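Local coordinates for protein desmoplakin (Homo sapiens, PDB 3R6N) that probably serves as a structural cell-adhesion component of desmosomes, its plakin domain fragment forming a rigid rod of spectrin repeats that also carries an SH3 domain, at residues W3-L15 with I61-L74. Numbering follows the deposited sequence.
Sequences WDEFTKHVTSECL and IKADLREKSAIYQL
Trp3 lays one face of its indole over the start of helix 68-117. Glu67 CG sits above the five-membered ring of Trp3, 3.4 Å from its centroid and 15° off the normal, and Ala70 CB covers the six-membered ring on the same face; both are CH-pi contacts. The Glu67 chain, anti to its own N at CG, bends at chi2, which brings its carboxylate within 20° of parallel to the indole. At the ring edge, near its plane, Gln73 OE1 lies 3.6 Å from Trp3 CH2. Next along the helix, Thr7 CG2 packs against Leu65 CD2 at 3.8 Å, and Val10 CG1 meets Ile61 CG2 at 3.5 Å, the two side chains lying alongside with opposed directions. Cys14 SG reaches Ile61 CD1, while Leu74 CD2 touches both Cys14 CB and Leu15 CD2. The arrangement is consistent with one end of a spectrin-type three-helix bundle in the elongated rod: the axes of the segments 5-15 and 68-74 run nearly parallel, 8° apart and 10.7 Å at closest approach, and the end of helix 34-64 supplies Ile61. Farther down helix 5-24, Met18 and Arg19 continue the packing against Leu74 and Gln73. Behind Thr7 stands Asp4, the N-cap of that helix. Asp4 OD1 accepts from Phe6 N at 3.1 Å, from above the carboxylate plane, and Asp4 OD2 accepts from Thr7 OG1 at 3.0 Å on the anti side. With OG1 so engaged beside the backbone N, Thr7 CG2 is directed at Leu65 and Glu67.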
loop_
_atom_site.group_PDB
_atom_site.type_symbol
_atom_site.label_atom_id
_atom_site.label_comp_id
_atom_site.label_asym_id
_atom_site.label_seq_id
_atom_site.Cartn_x
_atom_site.Cartn_y
_atom_site.Cartn_z
ATOM N N TRP A 3 70.253 -42.106 25.413
ATOM C CA TRP A 3 70.404 -41.809 26.833
ATOM C C TRP A 3 70.366 -43.058 27.702
ATOM O O TRP A 3 70.257 -44.179 27.209
ATOM C CB TRP A 3 69.283 -40.880 27.307
ATOM C CG TRP A 3 69.173 -39.578 26.580
ATOM C CD1 TRP A 3 70.193 -38.825 26.077
ATOM C CD2 TRP A 3 67.964 -38.870 26.278
ATOM N NE1 TRP A 3 69.693 -37.692 25.481
ATOM C CE2 TRP A 3 68.327 -37.698 25.589
ATOM C CE3 TRP A 3 66.608 -39.117 26.523
ATOM C CZ2 TRP A 3 67.385 -36.773 25.142
ATOM C CZ3 TRP A 3 65.677 -38.200 26.080
ATOM C CH2 TRP A 3 66.068 -37.042 25.398
ATOM N N ASP A 4 70.450 -42.833 29.009
ATOM C CA ASP A 4 70.228 -43.864 30.016
ATOM C C ASP A 4 68.862 -44.525 29.808
ATOM O O ASP A 4 67.901 -43.867 29.414
ATOM C CB ASP A 4 70.326 -43.229 31.409
ATOM C CG ASP A 4 69.612 -44.031 32.478
ATOM O OD1 ASP A 4 69.777 -45.268 32.518
ATOM O OD2 ASP A 4 68.887 -43.416 33.290
ATOM N N GLU A 5 68.780 -45.827 30.072
ATOM C CA GLU A 5 67.551 -46.585 29.834
ATOM C C GLU A 5 66.403 -46.183 30.759
ATOM O O GLU A 5 65.235 -46.267 30.377
ATOM C CB GLU A 5 67.813 -48.090 29.941
ATOM C CG GLU A 5 68.867 -48.604 28.976
ATOM C CD GLU A 5 68.546 -48.279 27.529
ATOM O OE1 GLU A 5 67.347 -48.176 27.189
ATOM O OE2 GLU A 5 69.495 -48.124 26.729
ATOM N N PHE A 6 66.736 -45.760 31.974
ATOM C CA PHE A 6 65.733 -45.279 32.920
ATOM C C PHE A 6 65.248 -43.900 32.492
ATOM O O PHE A 6 64.115 -43.508 32.775
ATOM C CB PHE A 6 66.306 -45.224 34.341
ATOM C CG PHE A 6 65.351 -44.665 35.364
ATOM C CD1 PHE A 6 64.464 -45.495 36.033
ATOM C CD2 PHE A 6 65.346 -43.310 35.661
ATOM C CE1 PHE A 6 63.585 -44.982 36.977
ATOM C CE2 PHE A 6 64.469 -42.791 36.603
ATOM C CZ PHE A 6 63.588 -43.628 37.260
ATOM N N THR A 7 66.118 -43.166 31.807
ATOM C CA THR A 7 65.769 -41.848 31.295
ATOM C C THR A 7 64.900 -41.970 30.044
ATOM O O THR A 7 63.985 -41.176 29.839
ATOM C CB THR A 7 67.027 -41.008 30.991
ATOM O OG1 THR A 7 67.777 -40.805 32.199
ATOM C CG2 THR A 7 66.638 -39.661 30.407
ATOM N N LYS A 8 65.187 -42.975 29.218
ATOM C CA LYS A 8 64.401 -43.242 28.013
ATOM C C LYS A 8 62.983 -43.687 28.349
ATOM O O LYS A 8 62.084 -43.581 27.518
ATOM C CB LYS A 8 65.066 -44.315 27.147
ATOM C CG LYS A 8 66.307 -43.859 26.403
ATOM C CD LYS A 8 66.844 -44.977 25.518
ATOM C CE LYS A 8 68.179 -44.602 24.891
ATOM N NZ LYS A 8 68.754 -45.703 24.065
ATOM N N HIS A 9 62.793 -44.202 29.559
ATOM C CA HIS A 9 61.479 -44.665 29.993
ATOM C C HIS A 9 60.664 -43.536 30.608
ATOM O O HIS A 9 59.527 -43.288 30.209
ATOM C CB HIS A 9 61.615 -45.807 31.001
ATOM C CG HIS A 9 60.343 -46.124 31.724
ATOM N ND1 HIS A 9 59.300 -46.806 31.135
ATOM C CD2 HIS A 9 59.940 -45.841 32.987
ATOM C CE1 HIS A 9 58.313 -46.936 32.005
ATOM N NE2 HIS A 9 58.677 -46.359 33.136
ATOM N N VAL A 10 61.257 -42.862 31.587
ATOM C CA VAL A 10 60.613 -41.748 32.274
ATOM C C VAL A 10 60.240 -40.624 31.312
ATOM O O VAL A 10 59.200 -39.981 31.468
ATOM C CB VAL A 10 61.516 -41.196 33.403
ATOM C CG1 VAL A 10 61.197 -39.740 33.692
ATOM C CG2 VAL A 10 61.376 -42.045 34.660
ATOM N N THR A 11 61.084 -40.395 30.313
ATOM C CA THR A 11 60.849 -39.329 29.344
ATOM C C THR A 11 59.829 -39.733 28.275
ATOM O O THR A 11 59.015 -38.916 27.846
ATOM C CB THR A 11 62.165 -38.864 28.682
ATOM O OG1 THR A 11 62.982 -38.211 29.660
ATOM C CG2 THR A 11 61.881 -37.892 27.553
ATOM N N SER A 12 59.876 -40.994 27.855
ATOM C CA SER A 12 58.942 -41.511 26.860
ATOM C C SER A 12 57.508 -41.487 27.383
ATOM O O SER A 12 56.585 -41.080 26.677
ATOM C CB SER A 12 59.333 -42.936 26.452
ATOM O OG SER A 12 58.408 -43.490 25.530
ATOM N N GLU A 13 57.328 -41.925 28.626
ATOM C CA GLU A 13 56.008 -41.960 29.240
ATOM C C GLU A 13 55.421 -40.558 29.373
ATOM O O GLU A 13 54.217 -40.363 29.208
ATOM C CB GLU A 13 56.069 -42.642 30.608
ATOM C CG GLU A 13 54.714 -42.795 31.283
ATOM C CD GLU A 13 54.805 -43.479 32.636
ATOM O OE1 GLU A 13 55.861 -44.078 32.934
ATOM O OE2 GLU A 13 53.821 -43.415 33.402
ATOM N N CYS A 14 56.275 -39.585 29.671
ATOM C CA CYS A 14 55.839 -38.196 29.785
ATOM C C CYS A 14 55.407 -37.625 28.443
ATOM O O CYS A 14 54.289 -37.134 28.302
ATOM C CB CYS A 14 56.947 -37.325 30.372
ATOM S SG CYS A 14 56.950 -37.242 32.164
ATOM N N LEU A 15 56.301 -37.681 27.463
ATOM C CA LEU A 15 55.996 -37.176 26.133
ATOM C C LEU A 15 54.799 -37.917 25.549
ATOM O O LEU A 15 54.107 -37.405 24.676
ATOM C CB LEU A 15 57.206 -37.316 25.210
ATOM C CG LEU A 15 58.467 -36.530 25.583
ATOM C CD1 LEU A 15 59.540 -36.726 24.525
ATOM C CD2 LEU A 15 58.160 -35.054 25.756
ATOM N N ILE A 61 59.734 -34.942 38.240
ATOM C CA ILE A 61 60.387 -35.780 37.243
ATOM C C ILE A 61 61.663 -35.148 36.674
ATOM O O ILE A 61 62.635 -35.850 36.381
ATOM C CB ILE A 61 59.397 -36.176 36.121
ATOM C CG1 ILE A 61 58.451 -37.267 36.633
ATOM C CG2 ILE A 61 60.135 -36.643 34.876
ATOM C CD1 ILE A 61 57.553 -37.856 35.578
ATOM N N LYS A 62 61.663 -33.825 36.537
ATOM C CA LYS A 62 62.844 -33.108 36.064
ATOM C C LYS A 62 63.929 -33.068 37.137
ATOM O O LYS A 62 65.101 -32.817 36.845
ATOM C CB LYS A 62 62.480 -31.686 35.627
ATOM C CG LYS A 62 61.547 -31.616 34.425
ATOM C CD LYS A 62 61.481 -30.203 33.864
ATOM C CE LYS A 62 61.079 -29.202 34.934
ATOM N NZ LYS A 62 61.244 -27.797 34.471
ATOM N N ALA A 63 63.527 -33.316 38.381
ATOM C CA ALA A 63 64.448 -33.301 39.514
ATOM C C ALA A 63 65.250 -34.594 39.589
ATOM O O ALA A 63 66.382 -34.608 40.069
ATOM C CB ALA A 63 63.683 -33.079 40.812
ATOM N N ASP A 64 64.651 -35.680 39.112
ATOM C CA ASP A 64 65.299 -36.986 39.126
ATOM C C ASP A 64 66.242 -37.140 37.940
ATOM O O ASP A 64 67.321 -37.719 38.066
ATOM C CB ASP A 64 64.250 -38.100 39.120
ATOM C CG ASP A 64 63.425 -38.132 40.395
ATOM O OD1 ASP A 64 63.457 -37.139 41.154
ATOM O OD2 ASP A 64 62.742 -39.149 40.640
ATOM N N LEU A 65 65.830 -36.614 36.793
ATOM C CA LEU A 65 66.634 -36.682 35.578
ATOM C C LEU A 65 67.947 -35.917 35.727
ATOM O O LEU A 65 68.108 -35.101 36.632
ATOM C CB LEU A 65 65.844 -36.134 34.387
ATOM C CG LEU A 65 64.581 -36.905 33.996
ATOM C CD1 LEU A 65 63.750 -36.118 32.991
ATOM C CD2 LEU A 65 64.930 -38.283 33.450
ATOM N N ARG A 66 68.885 -36.195 34.830
ATOM C CA ARG A 66 70.158 -35.485 34.800
ATOM C C ARG A 66 70.575 -35.280 33.357
ATOM O O ARG A 66 71.488 -34.507 33.068
ATOM C CB ARG A 66 71.238 -36.276 35.539
ATOM C CG ARG A 66 70.937 -36.519 37.005
ATOM C CD ARG A 66 71.763 -37.669 37.528
ATOM N NE ARG A 66 71.566 -38.876 36.732
ATOM C CZ ARG A 66 70.581 -39.745 36.929
ATOM N NH1 ARG A 66 69.696 -39.543 37.897
ATOM N NH2 ARG A 66 70.476 -40.817 36.157
ATOM N N GLU A 67 69.900 -35.984 32.455
ATOM C CA GLU A 67 70.182 -35.861 31.033
ATOM C C GLU A 67 69.846 -34.458 30.550
ATOM O O GLU A 67 68.752 -33.944 30.784
ATOM C CB GLU A 67 69.408 -36.902 30.226
ATOM C CG GLU A 67 70.099 -37.290 28.933
ATOM C CD GLU A 67 71.446 -37.945 29.177
ATOM O OE1 GLU A 67 71.531 -38.804 30.081
ATOM O OE2 GLU A 67 72.421 -37.597 28.474
ATOM N N LYS A 68 70.806 -33.848 29.869
ATOM C CA LYS A 68 70.714 -32.451 29.469
ATOM C C LYS A 68 69.524 -32.163 28.548
ATOM O O LYS A 68 68.699 -31.295 28.840
ATOM C CB LYS A 68 72.029 -32.031 28.810
ATOM C CG LYS A 68 73.253 -32.634 29.491
ATOM C CD LYS A 68 74.505 -32.477 28.644
ATOM C CE LYS A 68 75.634 -33.364 29.151
ATOM N NZ LYS A 68 76.834 -33.304 28.269
ATOM N N SER A 69 69.440 -32.894 27.440
ATOM C CA SER A 69 68.380 -32.681 26.461
ATOM C C SER A 69 67.011 -33.058 27.008
ATOM O O SER A 69 66.060 -32.284 26.913
ATOM C CB SER A 69 68.656 -33.485 25.193
ATOM O OG SER A 69 69.766 -32.959 24.492
ATOM N N ALA A 70 66.922 -34.260 27.571
ATOM C CA ALA A 70 65.676 -34.769 28.132
ATOM C C ALA A 70 64.900 -33.695 28.885
ATOM O O ALA A 70 63.734 -33.435 28.588
ATOM C CB ALA A 70 65.959 -35.952 29.044
ATOM N N ILE A 71 65.558 -33.075 29.860
ATOM C CA ILE A 71 64.925 -32.050 30.683
ATOM C C ILE A 71 64.388 -30.905 29.832
ATOM O O ILE A 71 63.251 -30.469 30.008
ATOM C CB ILE A 71 65.902 -31.486 31.731
ATOM C CG1 ILE A 71 66.429 -32.612 32.625
ATOM C CG2 ILE A 71 65.228 -30.398 32.554
ATOM C CD1 ILE A 71 67.448 -32.163 33.640
ATOM N N TYR A 72 65.211 -30.421 28.910
ATOM C CA TYR A 72 64.809 -29.332 28.033
ATOM C C TYR A 72 63.633 -29.750 27.149
ATOM O O TYR A 72 62.658 -29.012 27.008
ATOM C CB TYR A 72 65.986 -28.868 27.174
ATOM C CG TYR A 72 65.613 -27.803 26.167
ATOM C CD1 TYR A 72 65.598 -26.459 26.519
ATOM C CD2 TYR A 72 65.264 -28.144 24.868
ATOM C CE1 TYR A 72 65.253 -25.484 25.602
ATOM C CE2 TYR A 72 64.916 -27.174 23.944
ATOM C CZ TYR A 72 64.912 -25.848 24.316
ATOM O OH TYR A 72 64.562 -24.885 23.391
ATOM N N GLN A 73 63.732 -30.941 26.567
ATOM C CA GLN A 73 62.700 -31.455 25.674
ATOM C C GLN A 73 61.350 -31.620 26.371
ATOM O O GLN A 73 60.303 -31.388 25.772
ATOM C CB GLN A 73 63.141 -32.785 25.061
ATOM C CG GLN A 73 62.093 -33.417 24.157
ATOM C CD GLN A 73 62.623 -34.615 23.394
ATOM O OE1 GLN A 73 63.813 -34.930 23.459
ATOM N NE2 GLN A 73 61.741 -35.288 22.661
ATOM N N LEU A 74 61.377 -32.033 27.632
ATOM C CA LEU A 74 60.151 -32.187 28.402
ATOM C C LEU A 74 59.536 -30.830 28.687
ATOM O O LEU A 74 58.336 -30.637 28.516
ATOM C CB LEU A 74 60.420 -32.913 29.721
ATOM C CG LEU A 74 60.613 -34.427 29.661
ATOM C CD1 LEU A 74 60.937 -34.971 31.041
ATOM C CD2 LEU A 74 59.380 -35.104 29.106
#